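Local coordinates for protein UDP-N-Acetylenolpyruvylglucosamine Reductase (Thermus caldophilus, PDB 2GQT) that catalyses the FAD-dependent reduction of UDP-N-acetylenolpyruvylglucosamine, probably with NADPH, a step of peptidoglycan synthesis in bacterial cell wall formation, at residues 14-19 / 45-50; 70-75 / 85-90; 97-102 / 165-170; 198-203 / 262-267. One frame throughout, in Å; residues are numbered along the deposited sequence.

Interaction 1. Residues 14-19 / 45-50; sequences YTTLGV and LGNGSN. With FAD (flavin-adenine dinucleotide), chain C.
The diphosphate-binding loop of the FAD site, residues 45-50, is backed by T15 and T16 of residues 14-19, and the two segments come closest at T15 and G48, 4.1 Å between their CA atoms. The one direct hydrogen bond between them runs from T16 N to G48 O over 3.0 Å; it is nearly straight, but its donor stands above the carbonyl plane rather than in it. Water 2 donates to the same G48 O and accepts from L17 N, so two donors grip this oxygen. G48 also offers its CA-H to Y14 O, 3.6 Å from G48 CA. A CB on residue 48 would run into Y14 O and T15 CA, and the positive phi of 66° also suits glycine.

T16 adds a side-chain contact: its OG1 sits between the backbone N and the carbonyl carbon (chi1 55°), 3.2 Å from S49 CA, and its polar partner is S196 O. Farther out, L45 CD2 meets Y14 CB at 3.9 Å.

The loop also holds the cofactor. G46 N and G48 N both donate to FAD O2A, the latter over 2.8 Å, while N47 N serves O1P and N50 N serves O1A. S49 grips O2P twice, through its N and through its OG, which lies 2.6 Å from FAD O2P and accepts from the ribityl O2'. Successive amides thus converge on both phosphates, as expected of the glycine-containing diphosphate loop in FAD-binding domains of the PCMH type.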
# COMPACT_ATOMS: atom_id res chain seq x y z
N TYR A 14 12.42 -4.45 0.51
CA TYR A 14 11.59 -3.26 0.24
C TYR A 14 10.11 -3.56 0.25
O TYR A 14 9.31 -2.77 -0.25
CB TYR A 14 11.96 -2.67 -1.11
CG TYR A 14 13.32 -2.03 -1.11
CD1 TYR A 14 14.46 -2.80 -1.30
CD2 TYR A 14 13.46 -0.66 -0.91
CE1 TYR A 14 15.71 -2.22 -1.29
CE2 TYR A 14 14.72 -0.08 -0.90
CZ TYR A 14 15.84 -0.87 -1.09
OH TYR A 14 17.09 -0.31 -1.08
N THR A 15 9.74 -4.71 0.80
CA THR A 15 8.35 -5.10 0.90
C THR A 15 8.09 -5.54 2.32
O THR A 15 8.97 -6.10 2.99
CB THR A 15 7.97 -6.23 -0.09
OG1 THR A 15 8.78 -7.39 0.15
CG2 THR A 15 8.12 -5.77 -1.53
N THR A 16 6.88 -5.27 2.79
CA THR A 16 6.54 -5.62 4.16
C THR A 16 6.51 -7.16 4.34
O THR A 16 6.86 -7.66 5.41
CB THR A 16 5.26 -4.91 4.64
OG1 THR A 16 4.19 -5.19 3.74
CG2 THR A 16 5.48 -3.40 4.70
N LEU A 17 6.16 -7.89 3.29
CA LEU A 17 6.21 -9.36 3.30
C LEU A 17 7.63 -9.93 3.40
O LEU A 17 7.84 -11.00 3.98
CB LEU A 17 5.49 -9.93 2.07
CG LEU A 17 5.28 -11.44 1.98
CD1 LEU A 17 4.60 -11.98 3.23
CD2 LEU A 17 4.48 -11.77 0.74
N GLY A 18 8.61 -9.24 2.82
CA GLY A 18 10.01 -9.66 2.93
C GLY A 18 10.43 -10.72 1.94
O GLY A 18 11.35 -11.50 2.22
N VAL A 19 9.77 -10.75 0.79
CA VAL A 19 10.16 -11.62 -0.32
C VAL A 19 10.29 -10.76 -1.57
O VAL A 19 9.67 -9.70 -1.69
CB VAL A 19 9.17 -12.82 -0.57
CG1 VAL A 19 8.95 -13.61 0.70
CG2 VAL A 19 7.85 -12.34 -1.15
N LEU A 45 7.34 1.88 -6.90
CA LEU A 45 7.30 1.22 -5.62
C LEU A 45 6.96 2.22 -4.53
O LEU A 45 7.64 3.26 -4.41
CB LEU A 45 8.66 0.57 -5.33
CG LEU A 45 8.92 -0.04 -3.96
CD1 LEU A 45 8.06 -1.28 -3.72
CD2 LEU A 45 10.40 -0.35 -3.83
N GLY A 46 5.92 1.93 -3.74
CA GLY A 46 5.59 2.73 -2.57
C GLY A 46 6.25 2.09 -1.36
O GLY A 46 7.44 1.77 -1.40
N ASN A 47 5.48 1.87 -0.30
CA ASN A 47 6.02 1.22 0.89
C ASN A 47 6.09 -0.31 0.78
O ASN A 47 6.48 -0.98 1.73
CB ASN A 47 5.25 1.63 2.14
CG ASN A 47 6.06 1.44 3.41
OD1 ASN A 47 7.26 1.74 3.44
ND2 ASN A 47 5.41 0.96 4.45
N GLY A 48 5.72 -0.86 -0.38
CA GLY A 48 5.81 -2.29 -0.61
C GLY A 48 4.88 -3.12 0.26
O GLY A 48 5.17 -4.29 0.51
N SER A 49 3.76 -2.54 0.72
CA SER A 49 2.87 -3.22 1.66
C SER A 49 1.72 -3.98 1.01
O SER A 49 0.99 -4.66 1.71
CB SER A 49 2.34 -2.26 2.74
OG SER A 49 1.46 -1.28 2.21
N ASN A 50 1.56 -3.86 -0.31
CA ASN A 50 0.58 -4.71 -1.00
C ASN A 50 1.19 -5.61 -2.07
O ASN A 50 0.45 -6.22 -2.87
CB ASN A 50 -0.58 -3.90 -1.59
CG ASN A 50 -1.78 -4.77 -1.96
OD1 ASN A 50 -2.31 -4.71 -3.06
ND2 ASN A 50 -2.17 -5.64 -1.03
PA FAD C . 3.01 -0.70 -2.74
O1A FAD C . 2.69 -1.98 -2.10
O2A FAD C . 4.41 -0.22 -2.81
O5B FAD C . 2.41 -0.64 -4.21
C5B FAD C . 1.05 -1.03 -4.43
C4B FAD C . 0.60 -0.57 -5.80
O4B FAD C . 0.60 0.87 -5.82
C3B FAD C . 1.52 -1.01 -6.95
O3B FAD C . 0.70 -1.18 -8.11
C2B FAD C . 2.44 0.19 -7.12
O2B FAD C . 2.98 0.28 -8.43
C1B FAD C . 1.46 1.33 -6.90
N9A FAD C . 2.06 2.61 -6.48
C8A FAD C . 2.79 2.84 -5.38
N7A FAD C . 3.13 4.13 -5.34
C5A FAD C . 2.58 4.73 -6.40
C6A FAD C . 2.59 6.04 -6.91
N6A FAD C . 3.22 7.05 -6.30
N1A FAD C . 1.92 6.28 -8.06
C2A FAD C . 1.28 5.30 -8.71
N3A FAD C . 1.25 4.04 -8.27
C4A FAD C . 1.91 3.76 -7.13
N1 FAD C . -4.99 -1.87 2.65
C2 FAD C . -6.23 -1.30 2.84
O2 FAD C . -6.85 -0.87 1.88
N3 FAD C . -6.79 -1.25 4.11
C4 FAD C . -6.11 -1.73 5.23
O4 FAD C . -6.63 -1.65 6.34
C4X FAD C . -4.85 -2.29 5.03
N5 FAD C . -4.14 -2.80 6.12
C5X FAD C . -2.85 -3.30 5.92
C6 FAD C . -2.12 -3.74 7.02
C7 FAD C . -0.83 -4.24 6.87
C7M FAD C . -0.04 -4.70 8.10
C8 FAD C . -0.27 -4.30 5.59
C8M FAD C . 1.15 -4.84 5.39
C9 FAD C . -1.00 -3.86 4.48
C9A FAD C . -2.30 -3.36 4.63
N10 FAD C . -3.05 -2.92 3.53
C10 FAD C . -4.30 -2.36 3.75
C1' FAD C . -2.55 -3.06 2.14
C2' FAD C . -1.65 -1.88 1.71
O2' FAD C . -1.15 -1.19 2.87
C3' FAD C . -2.39 -0.88 0.83
O3' FAD C . -2.82 -1.52 -0.39
C4' FAD C . -1.52 0.35 0.51
O4' FAD C . -2.32 1.34 -0.13
C5' FAD C . -0.32 0.03 -0.37
O5' FAD C . 0.49 1.21 -0.40
P FAD C . 2.07 1.07 -0.59
O1P FAD C . 2.61 2.44 -0.63
O2P FAD C . 2.65 0.08 0.35
O3P FAD C . 2.09 0.48 -2.09
O HOH W 1 9.43 -0.01 -0.41
O HOH W 2 4.52 -7.00 0.92

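Interaction 2. Residues 70-75 / 85-90; sequences QTYDLK and PLLVQE
Y72 turns its CG between the backbone N and the carbonyl carbon (chi1 65°), while E90 sets its CG anti to the carbonyl carbon and then bends, chi2 of -75° fixing its CD; phenol and carboxylate meet as a result. Y72 OH donates to E90 OE2 over 2.6 Å, a short bond that reaches the anti side of the carboxylate somewhat out of its plane. Ring and carboxylate planes stand 73° apart, and the two side chains cross at about a right angle.

Leucines of helix 84-93 pack round the ring. The L86 side chain crosses that of Y72 at about a right angle, its CD2 3.6 Å from Y72 CE2. L87 instead slides past in the opposite direction, bringing its CD2 to 3.8 Å from Y72 CD1. The same L87 methyl meets L74 CD2 at 4.0 Å, so it is shared by the tyrosine and the leucine of the loop. L74 CD1, for its part, lies 3.5 Å from the helix carbonyl E90 O. Between Y72 and L74, D73 directs its CB away from the helix, and its OD1 accepts from K75 N in an Asx turn.

The second carboxylate oxygen, E90 OE1, forms a salt bridge with R93 one turn farther along the helix. A phenol donating to one oxygen and a guanidinium holding the other would favour an ionised E90, and together they probably fix the rotation of its carboxylate.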
# COMPACT_ATOMS: atom_id res chain seq x y z
N GLN A 70 8.67 13.72 -0.79
CA GLN A 70 8.48 13.30 0.61
C GLN A 70 8.20 14.50 1.53
O GLN A 70 8.05 14.35 2.75
CB GLN A 70 9.71 12.54 1.12
CG GLN A 70 9.79 11.06 0.83
CD GLN A 70 11.06 10.47 1.41
OE1 GLN A 70 11.02 9.59 2.28
NE2 GLN A 70 12.20 10.98 0.97
N THR A 71 8.15 15.69 0.98
CA THR A 71 7.80 16.83 1.80
C THR A 71 6.28 17.06 1.76
O THR A 71 5.60 16.63 0.81
CB THR A 71 8.55 18.10 1.40
OG1 THR A 71 8.17 18.46 0.09
CG2 THR A 71 10.06 17.87 1.42
N TYR A 72 5.75 17.71 2.79
CA TYR A 72 4.31 17.82 2.94
C TYR A 72 3.90 19.04 3.74
O TYR A 72 4.66 19.53 4.60
CB TYR A 72 3.71 16.55 3.59
CG TYR A 72 4.17 16.34 5.01
CD1 TYR A 72 3.40 16.79 6.09
CD2 TYR A 72 5.39 15.71 5.29
CE1 TYR A 72 3.83 16.61 7.40
CE2 TYR A 72 5.81 15.53 6.60
CZ TYR A 72 5.03 15.98 7.64
OH TYR A 72 5.46 15.80 8.94
N ASP A 73 2.70 19.51 3.48
CA ASP A 73 2.04 20.52 4.28
C ASP A 73 0.59 20.05 4.36
O ASP A 73 -0.06 19.93 3.32
CB ASP A 73 2.14 21.88 3.58
CG ASP A 73 1.56 23.03 4.40
OD1 ASP A 73 0.65 22.82 5.21
OD2 ASP A 73 2.01 24.18 4.18
N LEU A 74 0.08 19.77 5.56
CA LEU A 74 -1.30 19.28 5.68
C LEU A 74 -2.35 20.19 5.06
O LEU A 74 -3.41 19.74 4.64
CB LEU A 74 -1.67 19.04 7.14
CG LEU A 74 -1.04 17.84 7.83
CD1 LEU A 74 -1.33 17.95 9.31
CD2 LEU A 74 -1.55 16.51 7.27
N LYS A 75 -2.05 21.48 5.03
CA LYS A 75 -2.98 22.47 4.49
C LYS A 75 -2.58 22.89 3.07
O LYS A 75 -3.14 23.85 2.52
CB LYS A 75 -3.07 23.68 5.43
CG LYS A 75 -3.73 23.35 6.77
CD LYS A 75 -3.70 24.55 7.72
CE LYS A 75 -4.50 24.27 8.98
NZ LYS A 75 -5.94 23.98 8.69
N PRO A 85 1.02 6.68 7.49
CA PRO A 85 1.00 6.69 8.96
C PRO A 85 1.53 7.98 9.60
O PRO A 85 1.05 8.36 10.68
CB PRO A 85 1.88 5.49 9.33
CG PRO A 85 1.76 4.57 8.17
CD PRO A 85 1.69 5.47 6.97
N LEU A 86 2.47 8.65 8.95
CA LEU A 86 2.94 9.95 9.44
C LEU A 86 1.81 10.97 9.36
O LEU A 86 1.54 11.69 10.33
CB LEU A 86 4.15 10.42 8.63
CG LEU A 86 4.65 11.83 8.94
CD1 LEU A 86 5.12 11.96 10.40
CD2 LEU A 86 5.76 12.21 8.00
N LEU A 87 1.16 11.06 8.20
CA LEU A 87 0.09 12.02 8.01
C LEU A 87 -1.07 11.80 8.97
O LEU A 87 -1.63 12.77 9.47
CB LEU A 87 -0.38 12.00 6.57
CG LEU A 87 0.68 12.43 5.57
CD1 LEU A 87 0.23 12.03 4.19
CD2 LEU A 87 0.96 13.93 5.63
N VAL A 88 -1.44 10.55 9.23
CA VAL A 88 -2.50 10.27 10.19
C VAL A 88 -2.19 10.92 11.55
O VAL A 88 -3.05 11.58 12.15
CB VAL A 88 -2.72 8.74 10.34
CG1 VAL A 88 -3.63 8.43 11.51
CG2 VAL A 88 -3.29 8.15 9.04
N GLN A 89 -0.97 10.73 12.04
CA GLN A 89 -0.59 11.29 13.34
C GLN A 89 -0.43 12.80 13.29
O GLN A 89 -0.82 13.51 14.22
CB GLN A 89 0.68 10.63 13.87
CG GLN A 89 0.58 9.12 14.10
CD GLN A 89 -0.51 8.73 15.07
OE1 GLN A 89 -0.78 9.45 16.05
NE2 GLN A 89 -1.14 7.59 14.82
N GLU A 90 0.13 13.31 12.19
CA GLU A 90 0.29 14.76 12.04
C GLU A 90 -1.05 15.48 12.00
O GLU A 90 -1.20 16.57 12.56
CB GLU A 90 1.08 15.08 10.77
CG GLU A 90 2.54 14.70 10.86
CD GLU A 90 3.33 15.65 11.72
OE1 GLU A 90 3.09 15.66 12.95
OE2 GLU A 90 4.16 16.40 11.15

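Interaction 3. Residues 97-102 / 165-170; sequences SGLEGL and VRLKLK
L167 makes the first touch of residues 165-170 on residues 97-102, its CD1 lying 4.2 Å from L99 CD1. At K168 the end of the side chain leads away, and its carbonyl O comes within 4.2 Å of S97 O.

L169 is the main apolar partner. Its CD2 reaches L99 CG at 3.8 Å, the two leucines crossing obliquely. L99 also packs on L87, V88 and A91 of helix 84-93, which puts L99 between that helix and the strand. In the antiparallel sheet, strand 161-171, interrupted along its length, pairs with 77-79, 128-135 and the short strand 96-97 that follows the helix. The backbone of L169 takes part too, its CA-H directed at S97 O, 3.2 Å from L169 CA. Beside it, G98 adopts a phi of 143°, turning the chain out of strand 96-97.

K170 closes the contact as the hydrogen-bonded antiparallel partner of S97. S97 N donates to K170 O over 2.7 Å, and K170 N returns a bond to S97 O over 3.0 Å. Next to this pair S97 OG, set anti to its own backbone N (chi1 179°), donates to E100 OE2 over 2.7 Å on its syn lone pair, while G98 N approaches E100 OE1 from above the carboxylate plane. R180 of helix 174-187 forms a salt bridge with E100 OE2.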
# COMPACT_ATOMS: atom_id res chain seq x y z
N SER A 97 -9.24 16.65 11.12
CA SER A 97 -9.95 15.40 10.99
C SER A 97 -10.12 15.01 9.52
O SER A 97 -10.26 15.87 8.64
CB SER A 97 -11.30 15.52 11.68
OG SER A 97 -12.07 14.34 11.57
N GLY A 98 -10.08 13.71 9.25
CA GLY A 98 -10.30 13.22 7.90
C GLY A 98 -9.44 12.02 7.54
O GLY A 98 -9.68 11.36 6.53
N LEU A 99 -8.43 11.75 8.36
CA LEU A 99 -7.55 10.60 8.10
C LEU A 99 -7.69 9.48 9.12
O LEU A 99 -7.00 8.46 8.99
CB LEU A 99 -6.08 11.05 8.03
CG LEU A 99 -5.70 12.18 7.07
CD1 LEU A 99 -4.21 12.43 7.16
CD2 LEU A 99 -6.10 11.88 5.63
N GLU A 100 -8.56 9.64 10.12
CA GLU A 100 -8.61 8.69 11.23
C GLU A 100 -8.87 7.25 10.78
O GLU A 100 -8.33 6.30 11.34
CB GLU A 100 -9.66 9.09 12.27
CG GLU A 100 -9.49 10.46 12.88
CD GLU A 100 -10.34 11.51 12.20
OE1 GLU A 100 -10.45 11.48 10.97
OE2 GLU A 100 -10.90 12.37 12.92
N GLY A 101 -9.72 7.11 9.76
CA GLY A 101 -10.08 5.80 9.24
C GLY A 101 -8.98 5.10 8.47
O GLY A 101 -9.13 3.95 8.06
N LEU A 102 -7.85 5.79 8.28
CA LEU A 102 -6.71 5.24 7.56
C LEU A 102 -5.60 4.79 8.51
O LEU A 102 -4.55 4.34 8.06
CB LEU A 102 -6.18 6.26 6.54
CG LEU A 102 -7.26 6.86 5.63
CD1 LEU A 102 -6.67 7.94 4.74
CD2 LEU A 102 -7.97 5.79 4.79
N VAL A 165 -0.55 15.20 -3.49
CA VAL A 165 -1.98 15.35 -3.28
C VAL A 165 -2.30 16.57 -2.42
O VAL A 165 -1.43 17.08 -1.71
CB VAL A 165 -2.62 14.08 -2.63
CG1 VAL A 165 -2.31 12.82 -3.42
CG2 VAL A 165 -2.21 13.92 -1.17
N ARG A 166 -3.56 16.99 -2.47
CA ARG A 166 -4.13 17.90 -1.50
C ARG A 166 -5.16 17.10 -0.73
O ARG A 166 -5.95 16.38 -1.33
CB ARG A 166 -4.80 19.10 -2.16
CG ARG A 166 -3.89 19.95 -3.02
CD ARG A 166 -4.60 21.22 -3.42
NE ARG A 166 -4.96 21.95 -2.21
CZ ARG A 166 -4.28 23.00 -1.72
NH1 ARG A 166 -3.24 23.48 -2.38
NH2 ARG A 166 -4.67 23.57 -0.59
N LEU A 167 -5.14 17.25 0.58
CA LEU A 167 -6.04 16.51 1.46
C LEU A 167 -7.28 17.31 1.81
O LEU A 167 -7.26 18.55 1.85
CB LEU A 167 -5.29 16.09 2.74
CG LEU A 167 -4.06 15.21 2.56
CD1 LEU A 167 -3.36 15.01 3.90
CD2 LEU A 167 -4.39 13.85 1.96
N LYS A 168 -8.37 16.59 2.07
CA LYS A 168 -9.63 17.18 2.49
C LYS A 168 -9.76 16.96 3.99
O LYS A 168 -10.07 15.85 4.44
CB LYS A 168 -10.78 16.52 1.74
CG LYS A 168 -12.14 17.12 2.03
CD LYS A 168 -13.24 16.32 1.35
CE LYS A 168 -14.61 16.85 1.70
NZ LYS A 168 -15.67 16.07 1.00
N LEU A 169 -9.49 18.00 4.77
CA LEU A 169 -9.47 17.90 6.23
C LEU A 169 -10.32 18.99 6.86
O LEU A 169 -10.51 20.06 6.26
CB LEU A 169 -8.04 17.98 6.76
CG LEU A 169 -7.00 17.03 6.16
CD1 LEU A 169 -5.60 17.39 6.61
CD2 LEU A 169 -7.32 15.58 6.50
N LYS A 170 -10.80 18.72 8.07
CA LYS A 170 -11.71 19.62 8.77
C LYS A 170 -11.27 19.77 10.22
O LYS A 170 -10.86 18.80 10.86
CB LYS A 170 -13.14 19.09 8.72
CG LYS A 170 -14.22 20.16 8.82
CD LYS A 170 -14.58 20.74 7.45
CE LYS A 170 -15.65 19.91 6.73
NZ LYS A 170 -17.01 20.09 7.33

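Interaction 4. Residues 198-203 / 262-267; sequences GCAFKN and LEWEVW. With FAD (flavin-adenine dinucleotide), chain C.
A200 lies over one face of the W264 indole. Its CA is 3.9 Å from the centroid of the five-membered ring and 26° off the ring normal, a CH-pi contact, while its CB covers the benzo part, 3.6 Å from W264 CZ2. At the indole edge, near the ring plane, comes G198 O, though W264 NE1 makes its weak hydrogen bond to A197 O. Beside this overlap E263 N donates to A200 O over 2.7 Å, and F201 and L262 form a single backbone bridge.

K202 and E263 cross at about a right angle. The lysine chain runs out past E263 OE1 and bends at chi4 (70°), which swings NZ back so that it donates to L262 O over 2.7 Å. The salt bridge from K202 NZ to E263 OE1 is long at 3.8 Å, so the carbonyl is the firmer partner of the ammonium. F201 and L262 meet obliquely, L262 CD2 4.0 Å from F201 CE2.

The contact borders the catalytic centre: C199 is probably the proton donor, and the side chain of E263 touches R152, a probable active-site residue. The cofactor is reached at the flavin and at the adenosine ribose, with G198 N 3.2 Å from the flavin methyl C8M. E265 OE1 accepts from FAD O3B over 2.5 Å, and its other oxygen, OE2, receives W267 NE1 from above the carboxylate plane.

Around these residues, F201 packs on helices 209-215 and 244-257, L262 and W264 also rest on helix 244-257, and strand 265-267 runs parallel to strand 51-53.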
# COMPACT_ATOMS: atom_id res chain seq x y z
N GLY A 198 -0.42 -7.44 4.54
CA GLY A 198 -1.81 -7.17 4.89
C GLY A 198 -2.69 -8.31 4.44
O GLY A 198 -2.20 -9.40 4.17
N CYS A 199 -3.99 -8.06 4.37
CA CYS A 199 -4.95 -9.07 3.95
C CYS A 199 -4.53 -9.71 2.62
O CYS A 199 -4.39 -9.02 1.60
CB CYS A 199 -6.36 -8.47 3.85
SG CYS A 199 -7.13 -8.05 5.44
N ALA A 200 -4.28 -11.02 2.65
CA ALA A 200 -3.90 -11.79 1.46
C ALA A 200 -5.01 -11.81 0.42
O ALA A 200 -4.76 -11.61 -0.77
CB ALA A 200 -3.53 -13.22 1.84
N PHE A 201 -6.23 -12.06 0.89
CA PHE A 201 -7.37 -12.31 0.02
C PHE A 201 -8.43 -11.22 0.12
O PHE A 201 -8.55 -10.55 1.14
CB PHE A 201 -7.99 -13.68 0.34
CG PHE A 201 -7.07 -14.83 0.06
CD1 PHE A 201 -6.38 -15.46 1.09
CD2 PHE A 201 -6.88 -15.28 -1.24
CE1 PHE A 201 -5.52 -16.52 0.82
CE2 PHE A 201 -6.01 -16.34 -1.52
CZ PHE A 201 -5.34 -16.96 -0.48
N LYS A 202 -9.17 -11.07 -0.98
CA LYS A 202 -10.39 -10.27 -1.03
C LYS A 202 -11.54 -11.02 -0.36
O LYS A 202 -11.51 -12.25 -0.28
CB LYS A 202 -10.80 -10.02 -2.48
CG LYS A 202 -9.85 -9.14 -3.28
CD LYS A 202 -10.35 -8.97 -4.71
CE LYS A 202 -9.61 -7.87 -5.45
NZ LYS A 202 -8.21 -8.25 -5.75
N ASN A 203 -12.56 -10.29 0.08
CA ASN A 203 -13.77 -10.92 0.59
C ASN A 203 -14.80 -11.17 -0.51
O ASN A 203 -15.09 -10.26 -1.31
CB ASN A 203 -14.39 -10.06 1.70
CG ASN A 203 -13.49 -9.92 2.92
OD1 ASN A 203 -12.69 -10.81 3.23
ND2 ASN A 203 -13.61 -8.80 3.62
N LEU A 262 -6.77 -13.08 -4.78
CA LEU A 262 -5.73 -12.32 -4.09
C LEU A 262 -6.03 -10.83 -4.04
O LEU A 262 -6.46 -10.24 -5.03
CB LEU A 262 -4.38 -12.51 -4.78
CG LEU A 262 -3.53 -13.71 -4.41
CD1 LEU A 262 -2.23 -13.64 -5.20
CD2 LEU A 262 -3.25 -13.75 -2.91
N GLU A 263 -5.78 -10.25 -2.87
CA GLU A 263 -5.79 -8.80 -2.71
C GLU A 263 -4.42 -8.23 -3.10
O GLU A 263 -4.32 -7.14 -3.67
CB GLU A 263 -6.14 -8.44 -1.26
CG GLU A 263 -6.14 -6.95 -0.93
CD GLU A 263 -7.34 -6.18 -1.48
OE1 GLU A 263 -8.11 -6.73 -2.29
OE2 GLU A 263 -7.49 -4.99 -1.13
N TRP A 264 -3.35 -8.98 -2.81
CA TRP A 264 -2.00 -8.57 -3.19
C TRP A 264 -1.85 -8.45 -4.68
O TRP A 264 -2.47 -9.18 -5.45
CB TRP A 264 -0.95 -9.58 -2.76
CG TRP A 264 -0.86 -9.86 -1.34
CD1 TRP A 264 -1.09 -9.00 -0.31
CD2 TRP A 264 -0.47 -11.10 -0.76
NE1 TRP A 264 -0.88 -9.64 0.89
CE2 TRP A 264 -0.49 -10.93 0.64
CE3 TRP A 264 -0.11 -12.34 -1.29
CZ2 TRP A 264 -0.18 -11.96 1.52
CZ3 TRP A 264 0.21 -13.36 -0.42
CH2 TRP A 264 0.18 -13.16 0.96
N GLU A 265 -0.97 -7.54 -5.09
CA GLU A 265 -0.51 -7.49 -6.46
C GLU A 265 0.79 -8.25 -6.57
O GLU A 265 1.69 -8.07 -5.75
CB GLU A 265 -0.30 -6.05 -6.87
CG GLU A 265 0.20 -5.88 -8.29
CD GLU A 265 0.37 -4.43 -8.67
OE1 GLU A 265 -0.15 -3.55 -7.95
OE2 GLU A 265 1.01 -4.18 -9.71
N VAL A 266 0.88 -9.10 -7.60
CA VAL A 266 2.07 -9.89 -7.87
C VAL A 266 2.94 -9.18 -8.91
O VAL A 266 2.45 -8.73 -9.94
CB VAL A 266 1.70 -11.32 -8.36
CG1 VAL A 266 2.96 -12.11 -8.69
CG2 VAL A 266 0.86 -12.05 -7.31
N TRP A 267 4.24 -9.07 -8.60
CA TRP A 267 5.26 -8.62 -9.54
C TRP A 267 6.18 -9.80 -9.81
O TRP A 267 6.53 -10.52 -8.88
CB TRP A 267 6.09 -7.51 -8.89
CG TRP A 267 5.48 -6.16 -8.88
CD1 TRP A 267 4.18 -5.82 -9.15
CD2 TRP A 267 6.14 -4.94 -8.53
NE1 TRP A 267 4.01 -4.46 -9.02
CE2 TRP A 267 5.20 -3.90 -8.64
CE3 TRP A 267 7.46 -4.63 -8.15
CZ2 TRP A 267 5.53 -2.56 -8.37
CZ3 TRP A 267 7.78 -3.30 -7.89
CH2 TRP A 267 6.82 -2.29 -8.01
PA FAD C . 3.01 -0.70 -2.74
O1A FAD C . 2.69 -1.98 -2.10
O2A FAD C . 4.41 -0.22 -2.81
O5B FAD C . 2.41 -0.64 -4.21
C5B FAD C . 1.05 -1.03 -4.43
C4B FAD C . 0.60 -0.57 -5.80
O4B FAD C . 0.60 0.87 -5.82
C3B FAD C . 1.52 -1.01 -6.95
O3B FAD C . 0.70 -1.18 -8.11
C2B FAD C . 2.44 0.19 -7.12
O2B FAD C . 2.98 0.28 -8.43
C1B FAD C . 1.46 1.33 -6.90
N9A FAD C . 2.06 2.61 -6.48
C8A FAD C . 2.79 2.84 -5.38
N7A FAD C . 3.13 4.13 -5.34
C5A FAD C . 2.58 4.73 -6.40
C6A FAD C . 2.59 6.04 -6.91
N6A FAD C . 3.22 7.05 -6.30
N1A FAD C . 1.92 6.28 -8.06
C2A FAD C . 1.28 5.30 -8.71
N3A FAD C . 1.25 4.04 -8.27
C4A FAD C . 1.91 3.76 -7.13
N1 FAD C . -4.99 -1.87 2.65
C2 FAD C . -6.23 -1.30 2.84
O2 FAD C . -6.85 -0.87 1.88
N3 FAD C . -6.79 -1.25 4.11
C4 FAD C . -6.11 -1.73 5.23
O4 FAD C . -6.63 -1.65 6.34
C4X FAD C . -4.85 -2.29 5.03
N5 FAD C . -4.14 -2.80 6.12
C5X FAD C . -2.85 -3.30 5.92
C6 FAD C . -2.12 -3.74 7.02
C7 FAD C . -0.83 -4.24 6.87
C7M FAD C . -0.04 -4.70 8.10
C8 FAD C . -0.27 -4.30 5.59
C8M FAD C . 1.15 -4.84 5.39
C9 FAD C . -1.00 -3.86 4.48
C9A FAD C . -2.30 -3.36 4.63
N10 FAD C . -3.05 -2.92 3.53
C10 FAD C . -4.30 -2.36 3.75
C1' FAD C . -2.55 -3.06 2.14
C2' FAD C . -1.65 -1.88 1.71
O2' FAD C . -1.15 -1.19 2.87
C3' FAD C . -2.39 -0.88 0.83
O3' FAD C . -2.82 -1.52 -0.39
C4' FAD C . -1.52 0.35 0.51
O4' FAD C . -2.32 1.34 -0.13
C5' FAD C . -0.32 0.03 -0.37
O5' FAD C . 0.49 1.21 -0.40
P FAD C . 2.07 1.07 -0.59
O1P FAD C . 2.61 2.44 -0.63
O2P FAD C . 2.65 0.08 0.35
O3P FAD C . 2.09 0.48 -2.09

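Interactions 1 and 4, both partly buried, touch FAD and each other: N50 O lies 3.0 Å from E265 N, a probable hydrogen bond where strands 51-53 and 265-267 come together. Backbone amides dominate the cofactor grip in 14-19 / 45-50, whereas in 198-203 / 262-267 the E265 carboxylate binds FAD O3B, while an indole face and a lysine join the two segments. Interactions 2 and 3 lie away from the annotated sites and share helix 84-93, with L87 O 3.5 Å from L99 CD1. Interaction 2 is a surface contact of leucines and one phenol-carboxylate bond; interaction 3, partly buried, adds strand pairing. Interactions 2 and 4 stand on opposite sides of the chain's centre.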